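Local coordinates for putative sugar ABC transporter, substrate-binding protein (Clostridium phytofermentans, PDB 4WZZ), which binds L-rhamnose and probably serves as the sugar-capturing, solute-binding component of a carbohydrate ABC transporter, at residues Trp181-Ala186 / Cys245-Val250; Val250-Ala255 / Val268-Leu273; Thr53-Ala58 / Gly111-Ala116. All coordinates share one frame; numbering follows the deposited sequence.

From the N terminus, contact 3 comes first: it brings Thr-53-Ala-58 beside Gly-111-Ala-116 and closes a loop of 52 residues, pairing strands 56-60 and 114-117 of the eight-stranded sheet. Contact 1 then closes 58 residues between strands 179-185 and 243-246 of the four-stranded parallel sheet, and contact 2 follows with a short loop of 12 residues from helix 249-261 to strand 269-272. The three loops run in series; none nests in or crosses another. Contacts 1 and 2 share Val-250 and touch, Ala-246 N lying 2.8 Å from Thr-271 O. Contact 3 lies apart in the eight-stranded sheet, its centre 33 Å from that of contact 1.

Contact 1: Trp181-Ala186 / Cys245-Val250; sequences WAVLSA and CAPTTV. With RAM (alpha-L-rhamnopyranose), chain B.
Trp-181 and Cys-245 meet at the apolar start of this contact, where CZ3 of the indole lies 4.0 Å from the Cys-245 CB and approaches it obliquely. Val-183 continues the same face: its CG1, anti to the backbone N (chi1 172°), reaches across to Pro-247 CD at 3.9 Å, the two side chains crossing at about a right angle. Leu-184 and Ala-246 touch through their CB atoms on the other face. The backbones are neighbouring parallel strands at the centre of the four-stranded sheet of a periplasmic-binding-protein lobe, bridged at Val-183 and Cys-245. Cys-245 N donates to Ala-182 O at 2.9 Å in a nearly straight bond (177°), and Cys-245 O accepts from Leu-184 N. Pro-247, centre of an inverse gamma turn, then bends the chain out of the strand. Buried Leu-184 O lacks a conventional donor: Ala-246 CA makes a CA-H...O contact, with Pro-247 CD and Thr-248 CG2 alongside. Thr-248 is the N-cap of helix 249-261; its OG1 is bonded to Gly-251 N and to Asp-222. At the polar edge, Thr-249 N donates to the rhamnose ring oxygen O5 at 2.9 Å, while Thr-249 OG1 pairs with the anomeric hydroxyl O1 at 2.8 Å.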
loop_
_atom_site.group_PDB
_atom_site.type_symbol
_atom_site.label_atom_id
_atom_site.label_comp_id
_atom_site.label_asym_id
_atom_site.label_seq_id
_atom_site.Cartn_x
_atom_site.Cartn_y
_atom_site.Cartn_z
ATOM N N TRP A 181 -12.965 -17.057 7.168
ATOM C CA TRP A 181 -12.312 -16.229 6.183
ATOM C C TRP A 181 -10.808 -16.312 6.404
ATOM O O TRP A 181 -10.336 -16.811 7.430
ATOM C CB TRP A 181 -12.828 -14.791 6.227
ATOM C CG TRP A 181 -12.540 -14.044 7.503
ATOM C CD1 TRP A 181 -13.162 -14.195 8.707
ATOM C CD2 TRP A 181 -11.552 -13.033 7.683
ATOM N NE1 TRP A 181 -12.625 -13.320 9.623
ATOM C CE2 TRP A 181 -11.647 -12.586 9.013
ATOM C CE3 TRP A 181 -10.618 -12.437 6.834
ATOM C CZ2 TRP A 181 -10.806 -11.596 9.527
ATOM C CZ3 TRP A 181 -9.818 -11.439 7.331
ATOM C CH2 TRP A 181 -9.909 -11.034 8.673
ATOM N N ALA A 182 -10.058 -15.889 5.398
ATOM C CA ALA A 182 -8.609 -15.944 5.449
ATOM C C ALA A 182 -8.005 -14.683 4.850
ATOM O O ALA A 182 -8.627 -14.009 4.040
ATOM C CB ALA A 182 -8.087 -17.173 4.700
ATOM N N VAL A 183 -6.786 -14.367 5.282
ATOM C CA VAL A 183 -6.024 -13.284 4.680
ATOM C C VAL A 183 -4.966 -13.847 3.745
ATOM O O VAL A 183 -4.206 -14.750 4.113
ATOM C CB VAL A 183 -5.291 -12.464 5.736
ATOM C CG1 VAL A 183 -4.357 -11.460 5.073
ATOM C CG2 VAL A 183 -6.319 -11.796 6.683
ATOM N N LEU A 184 -4.925 -13.306 2.535
ATOM C CA LEU A 184 -3.823 -13.548 1.614
ATOM C C LEU A 184 -3.054 -12.242 1.570
ATOM O O LEU A 184 -3.503 -11.253 0.973
ATOM C CB LEU A 184 -4.331 -13.894 0.211
ATOM C CG LEU A 184 -3.256 -13.998 -0.868
ATOM C CD1 LEU A 184 -2.297 -15.127 -0.542
ATOM C CD2 LEU A 184 -3.892 -14.220 -2.256
ATOM N N SER A 185 -1.915 -12.245 2.258
ATOM C CA SER A 185 -1.090 -11.046 2.369
ATOM C C SER A 185 0.002 -11.027 1.297
ATOM O O SER A 185 0.041 -11.879 0.384
ATOM C CB SER A 185 -0.460 -10.995 3.758
ATOM O OG SER A 185 0.080 -9.720 4.014
ATOM N N ALA A 186 0.887 -10.045 1.411
ATOM C CA ALA A 186 2.057 -9.935 0.549
ATOM C C ALA A 186 3.260 -10.551 1.289
ATOM O O ALA A 186 3.157 -11.667 1.780
ATOM C CB ALA A 186 2.304 -8.465 0.179
ATOM N N CYS A 245 -9.721 -12.317 2.013
ATOM C CA CYS A 245 -9.382 -10.909 2.080
ATOM C C CYS A 245 -7.927 -10.791 1.692
ATOM O O CYS A 245 -7.048 -11.334 2.360
ATOM C CB CYS A 245 -9.620 -10.358 3.484
ATOM S SG CYS A 245 -9.121 -8.618 3.559
ATOM N N ALA A 246 -7.667 -10.108 0.576
ATOM C CA ALA A 246 -6.320 -9.976 0.020
ATOM C C ALA A 246 -5.886 -8.494 0.004
ATOM O O ALA A 246 -6.136 -7.750 -0.977
ATOM C CB ALA A 246 -6.290 -10.561 -1.420
ATOM N N PRO A 247 -5.238 -8.027 1.091
ATOM C CA PRO A 247 -4.859 -6.600 1.155
ATOM C C PRO A 247 -3.541 -6.325 0.428
ATOM O O PRO A 247 -2.571 -5.800 0.995
ATOM C CB PRO A 247 -4.719 -6.353 2.656
ATOM C CG PRO A 247 -4.207 -7.689 3.158
ATOM C CD PRO A 247 -5.033 -8.692 2.386
ATOM N N THR A 248 -3.531 -6.677 -0.855
ATOM C CA THR A 248 -2.374 -6.521 -1.727
ATOM C C THR A 248 -2.899 -6.564 -3.159
ATOM O O THR A 248 -3.715 -7.423 -3.502
ATOM C CB THR A 248 -1.320 -7.645 -1.562
ATOM O OG1 THR A 248 -0.679 -7.870 -2.825
ATOM C CG2 THR A 248 -1.958 -8.945 -1.067
ATOM N N THR A 249 -2.501 -5.596 -3.966
ATOM C CA THR A 249 -3.026 -5.534 -5.319
ATOM C C THR A 249 -2.649 -6.771 -6.127
ATOM O O THR A 249 -3.435 -7.266 -6.936
ATOM C CB THR A 249 -2.601 -4.261 -6.060
ATOM O OG1 THR A 249 -1.183 -4.266 -6.239
ATOM C CG2 THR A 249 -3.067 -3.019 -5.323
ATOM N N VAL A 250 -1.457 -7.300 -5.894
ATOM C CA VAL A 250 -1.011 -8.491 -6.589
ATOM C C VAL A 250 -1.802 -9.709 -6.108
ATOM O O VAL A 250 -2.306 -10.505 -6.909
ATOM C CB VAL A 250 0.501 -8.715 -6.395
ATOM C CG1 VAL A 250 0.959 -10.064 -6.985
ATOM C CG2 VAL A 250 1.286 -7.561 -7.017
HETATM C C1 RAM B . 0.699 -4.021 -3.273
HETATM C C2 RAM B . 1.865 -3.535 -2.420
HETATM C C3 RAM B . 1.609 -2.156 -1.812
HETATM C C4 RAM B . 0.229 -2.088 -1.166
HETATM C C5 RAM B . -0.842 -2.571 -2.142
HETATM C C6 RAM B . -2.217 -2.614 -1.495
HETATM O O1 RAM B . 0.655 -3.274 -4.438
HETATM O O2 RAM B . 2.040 -4.502 -1.430
HETATM O O3 RAM B . 2.664 -1.907 -0.887
HETATM O O4 RAM B . -0.041 -0.760 -0.757
HETATM O O5 RAM B . -0.545 -3.857 -2.615
#

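Contact 2: Val250-Ala255 / Val268-Leu273; sequences VGIMAA and VKLTGL
Ile-252 and Leu-270 both extend their side chains anti to the backbone N (chi1 -164° for the isoleucine), which carries CG1 of the isoleucine and the forked end of the leucine into the gap between helix and strand. There the two chains cross obliquely, with Ile-252 CG1 at 3.8 Å from Leu-270 CD2. The same methyl also lies 3.5 Å from Ile-252 O, so it covers the helix backbone as well as the side chain. The other branch, Leu-270 CD1, rests on Ala-255 CB at 3.9 Å, one helical turn further along. Ile-252 is fully extended to its tip, and CD1 therefore ends over the strand backbone, 3.7 Å from Thr-271 C and close to Gly-272 N. Its CG2 branch points to Leu-273 O instead, at 3.6 Å. Helix 249-261 and strand 269-272 are the second and third elements of a right-handed beta-alpha-beta crossover that begins with strand 243-246, as in the Rossmann-like lobes of this family. Their segment axes run 167° apart in direction and come within 8.8 Å. Gly-272, with its positive phi of 146°, lets the Ile-252 CD1 methyl sit close over the strand backbone. The strand's other face is turned to helix 160-174, against which Thr-271 packs while its OG1 bonds to Tyr-293 O; just beyond, the Leu-273 side chain touches the bound rhamnose.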
loop_
_atom_site.group_PDB
_atom_site.type_symbol
_atom_site.label_atom_id
_atom_site.label_comp_id
_atom_site.label_asym_id
_atom_site.label_seq_id
_atom_site.Cartn_x
_atom_site.Cartn_y
_atom_site.Cartn_z
ATOM N N VAL A 250 -1.457 -7.300 -5.894
ATOM C CA VAL A 250 -1.011 -8.491 -6.589
ATOM C C VAL A 250 -1.802 -9.709 -6.108
ATOM O O VAL A 250 -2.306 -10.505 -6.909
ATOM C CB VAL A 250 0.501 -8.715 -6.395
ATOM C CG1 VAL A 250 0.959 -10.064 -6.985
ATOM C CG2 VAL A 250 1.286 -7.561 -7.017
ATOM N N GLY A 251 -1.915 -9.859 -4.798
ATOM C CA GLY A 251 -2.615 -10.993 -4.237
ATOM C C GLY A 251 -4.075 -11.062 -4.633
ATOM O O GLY A 251 -4.595 -12.144 -4.955
ATOM N N ILE A 252 -4.756 -9.919 -4.605
ATOM C CA ILE A 252 -6.182 -9.947 -4.904
ATOM C C ILE A 252 -6.427 -10.331 -6.363
ATOM O O ILE A 252 -7.339 -11.098 -6.663
ATOM C CB ILE A 252 -6.905 -8.648 -4.505
ATOM C CG1 ILE A 252 -8.425 -8.876 -4.461
ATOM C CG2 ILE A 252 -6.503 -7.481 -5.414
ATOM C CD1 ILE A 252 -9.204 -7.633 -4.080
HETATM N N MSE A 253 -5.622 -9.836 -7.285
HETATM C CA MSE A 253 -5.882 -10.205 -8.669
HETATM C C MSE A 253 -5.479 -11.658 -8.952
HETATM O O MSE A 253 -6.104 -12.331 -9.778
HETATM C CB MSE A 253 -5.318 -9.193 -9.668
HETATM C CG MSE A 253 -3.826 -8.942 -9.647
HETATM SE SE MSE A 253 -2.790 -10.246 -10.627
HETATM C CE MSE A 253 -4.160 -11.095 -11.710
ATOM N N ALA A 254 -4.482 -12.167 -8.236
ATOM C CA ALA A 254 -4.110 -13.562 -8.368
ATOM C C ALA A 254 -5.214 -14.454 -7.818
ATOM O O ALA A 254 -5.580 -15.432 -8.459
ATOM C CB ALA A 254 -2.779 -13.841 -7.656
ATOM N N ALA A 255 -5.731 -14.113 -6.638
ATOM C CA ALA A 255 -6.814 -14.891 -6.046
ATOM C C ALA A 255 -8.034 -14.862 -6.972
ATOM O O ALA A 255 -8.739 -15.867 -7.140
ATOM C CB ALA A 255 -7.156 -14.329 -4.683
ATOM N N VAL A 268 -17.077 -18.735 -3.070
ATOM C CA VAL A 268 -16.057 -18.086 -2.276
ATOM C C VAL A 268 -15.916 -16.688 -2.816
ATOM O O VAL A 268 -15.642 -16.496 -4.012
ATOM C CB VAL A 268 -14.683 -18.793 -2.391
ATOM C CG1 VAL A 268 -13.626 -18.065 -1.565
ATOM C CG2 VAL A 268 -14.801 -20.259 -1.971
ATOM N N LYS A 269 -16.129 -15.711 -1.948
ATOM C CA LYS A 269 -16.057 -14.337 -2.341
ATOM C C LYS A 269 -14.708 -13.748 -1.940
ATOM O O LYS A 269 -13.946 -14.310 -1.128
ATOM C CB LYS A 269 -17.205 -13.541 -1.741
ATOM C CG LYS A 269 -18.606 -13.975 -2.212
ATOM C CD LYS A 269 -18.726 -13.867 -3.735
ATOM C CE LYS A 269 -20.118 -14.052 -4.223
ATOM N NZ LYS A 269 -20.165 -13.872 -5.694
ATOM N N LEU A 270 -14.410 -12.622 -2.560
ATOM C CA LEU A 270 -13.090 -12.023 -2.494
ATOM C C LEU A 270 -13.233 -10.526 -2.241
ATOM O O LEU A 270 -14.046 -9.872 -2.868
ATOM C CB LEU A 270 -12.377 -12.235 -3.823
ATOM C CG LEU A 270 -10.964 -11.669 -3.987
ATOM C CD1 LEU A 270 -10.011 -12.297 -2.987
ATOM C CD2 LEU A 270 -10.492 -11.896 -5.413
ATOM N N THR A 271 -12.441 -10.003 -1.317
ATOM C CA THR A 271 -12.284 -8.564 -1.182
ATOM C C THR A 271 -10.830 -8.271 -0.806
ATOM O O THR A 271 -9.987 -9.174 -0.746
ATOM C CB THR A 271 -13.296 -7.941 -0.203
ATOM O OG1 THR A 271 -13.287 -6.514 -0.326
ATOM C CG2 THR A 271 -12.998 -8.328 1.232
ATOM N N GLY A 272 -10.535 -7.000 -0.605
ATOM C CA GLY A 272 -9.170 -6.586 -0.347
ATOM C C GLY A 272 -8.832 -5.236 -0.924
ATOM O O GLY A 272 -9.689 -4.352 -1.021
ATOM N N LEU A 273 -7.563 -5.102 -1.300
ATOM C CA LEU A 273 -6.981 -3.845 -1.785
ATOM C C LEU A 273 -6.455 -4.098 -3.190
ATOM O O LEU A 273 -5.449 -4.757 -3.361
ATOM C CB LEU A 273 -5.857 -3.396 -0.832
ATOM C CG LEU A 273 -6.329 -3.197 0.618
ATOM C CD1 LEU A 273 -5.150 -2.830 1.510
ATOM C CD2 LEU A 273 -7.480 -2.157 0.721
#

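Contact 3: Thr53-Ala58 / Gly111-Ala116; sequences TTATYA and GVDCIA
Tyr-57 bridges Cys-114 and Ala-58 bridges Ile-115 in parallel register, the short strand axes lying 4.7 Å apart at an angle of 27°. Cys-114 O accepts from Ala-58 N, and Ala-58 O accepts from Ala-116 N at 2.8 Å, nearly straight at 170°. Where the pairing begins, Thr-56 and Asp-113 grip each other twice: Asp-113 N donates to Thr-56 O, while Thr-56 N donates to Asp-113 OD2 at 2.8 Å through the carboxylate's anti lone pair. With CG anti to the carbonyl carbon (chi1 -60°), Asp-113 brings OD2 up to that amide and within 3.4 Å of Ala-55 CB. Alongside, Thr-56 CG2 meets Val-112 CG1 at 3.8 Å, the side chains at about a right angle. On the face carrying Tyr-57 and Cys-114, Tyr-57 CD2 lies 3.5 Å from Cys-114 CB, and the sulfur stands obliquely to the ring. Tyr-57 OH shares a 2.7 Å hydrogen bond with Thr-53 OG1, which also accepts from Ala-55 N in an ST turn. That face packs against helices 299-315 and 67-82, whereas Ala-58, Val-112 and Ile-115 lie on Ala-107 of helix 97-110, which ends in a Schellman motif at Gly-111; strands 86-90 and 138-142 flank the pair.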
loop_
_atom_site.group_PDB
_atom_site.type_symbol
_atom_site.label_atom_id
_atom_site.label_comp_id
_atom_site.label_asym_id
_atom_site.label_seq_id
_atom_site.Cartn_x
_atom_site.Cartn_y
_atom_site.Cartn_z
ATOM N N THR A 53 12.839 23.038 -7.425
ATOM C CA THR A 53 13.933 22.269 -6.845
ATOM C C THR A 53 14.895 21.937 -7.962
ATOM O O THR A 53 14.494 21.859 -9.129
ATOM C CB THR A 53 13.422 20.958 -6.164
ATOM O OG1 THR A 53 14.506 20.264 -5.526
ATOM C CG2 THR A 53 12.759 20.046 -7.165
ATOM N N THR A 54 16.164 21.777 -7.631
ATOM C CA THR A 54 17.103 21.210 -8.598
ATOM C C THR A 54 17.774 19.955 -8.052
ATOM O O THR A 54 18.765 19.482 -8.603
ATOM C CB THR A 54 18.182 22.224 -9.010
ATOM O OG1 THR A 54 18.961 22.579 -7.866
ATOM C CG2 THR A 54 17.539 23.489 -9.604
ATOM N N ALA A 55 17.190 19.383 -7.005
ATOM C CA ALA A 55 17.804 18.266 -6.317
ATOM C C ALA A 55 17.479 16.945 -7.002
ATOM O O ALA A 55 16.666 16.888 -7.931
ATOM C CB ALA A 55 17.342 18.236 -4.869
ATOM N N THR A 56 18.118 15.886 -6.520
ATOM C CA THR A 56 17.936 14.553 -7.075
ATOM C C THR A 56 17.252 13.650 -6.047
ATOM O O THR A 56 17.685 13.551 -4.905
ATOM C CB THR A 56 19.279 13.972 -7.488
ATOM O OG1 THR A 56 19.838 14.779 -8.545
ATOM C CG2 THR A 56 19.116 12.530 -7.992
ATOM N N TYR A 57 16.173 13.005 -6.469
ATOM C CA TYR A 57 15.315 12.267 -5.557
ATOM C C TYR A 57 15.205 10.828 -6.022
ATOM O O TYR A 57 14.794 10.591 -7.156
ATOM C CB TYR A 57 13.916 12.863 -5.559
ATOM C CG TYR A 57 13.858 14.308 -5.147
ATOM C CD1 TYR A 57 14.226 15.318 -6.027
ATOM C CD2 TYR A 57 13.417 14.657 -3.884
ATOM C CE1 TYR A 57 14.164 16.632 -5.654
ATOM C CE2 TYR A 57 13.349 15.970 -3.495
ATOM C CZ TYR A 57 13.719 16.958 -4.377
ATOM O OH TYR A 57 13.654 18.272 -3.958
ATOM N N ALA A 58 15.591 9.891 -5.158
ATOM C CA ALA A 58 15.444 8.450 -5.425
ATOM C C ALA A 58 14.175 7.909 -4.805
ATOM O O ALA A 58 13.952 8.065 -3.597
ATOM C CB ALA A 58 16.610 7.691 -4.838
ATOM N N GLY A 111 24.813 9.666 -4.864
ATOM C CA GLY A 111 24.866 10.972 -4.227
ATOM C C GLY A 111 23.565 11.746 -4.341
ATOM O O GLY A 111 23.557 12.977 -4.510
ATOM N N VAL A 112 22.456 11.025 -4.257
ATOM C CA VAL A 112 21.142 11.661 -4.292
ATOM C C VAL A 112 20.922 12.521 -3.051
ATOM O O VAL A 112 21.602 12.360 -2.052
ATOM C CB VAL A 112 20.004 10.633 -4.391
ATOM C CG1 VAL A 112 20.214 9.719 -5.605
ATOM C CG2 VAL A 112 19.856 9.813 -3.087
ATOM N N ASP A 113 19.951 13.421 -3.138
ATOM C CA ASP A 113 19.638 14.348 -2.057
ATOM C C ASP A 113 18.533 13.833 -1.142
ATOM O O ASP A 113 18.435 14.238 0.031
ATOM C CB ASP A 113 19.236 15.701 -2.660
ATOM C CG ASP A 113 20.338 16.305 -3.511
ATOM O OD1 ASP A 113 21.369 16.693 -2.923
ATOM O OD2 ASP A 113 20.180 16.412 -4.748
ATOM N N CYS A 114 17.697 12.948 -1.679
ATOM C CA CYS A 114 16.529 12.466 -0.959
ATOM C C CYS A 114 16.229 11.044 -1.393
ATOM O O CYS A 114 16.409 10.700 -2.559
ATOM C CB CYS A 114 15.349 13.382 -1.258
ATOM S SG CYS A 114 13.814 12.913 -0.448
ATOM N N ILE A 115 15.832 10.218 -0.434
ATOM C CA ILE A 115 15.343 8.866 -0.702
ATOM C C ILE A 115 13.924 8.746 -0.162
ATOM O O ILE A 115 13.657 9.093 0.988
ATOM C CB ILE A 115 16.255 7.805 -0.036
ATOM C CG1 ILE A 115 17.608 7.772 -0.739
ATOM C CG2 ILE A 115 15.607 6.401 -0.057
ATOM C CD1 ILE A 115 18.599 6.866 -0.076
ATOM N N ALA A 116 13.013 8.277 -1.012
ATOM C CA ALA A 116 11.652 7.971 -0.602
ATOM C C ALA A 116 11.511 6.472 -0.747
ATOM O O ALA A 116 11.726 5.945 -1.827
ATOM C CB ALA A 116 10.642 8.690 -1.502
#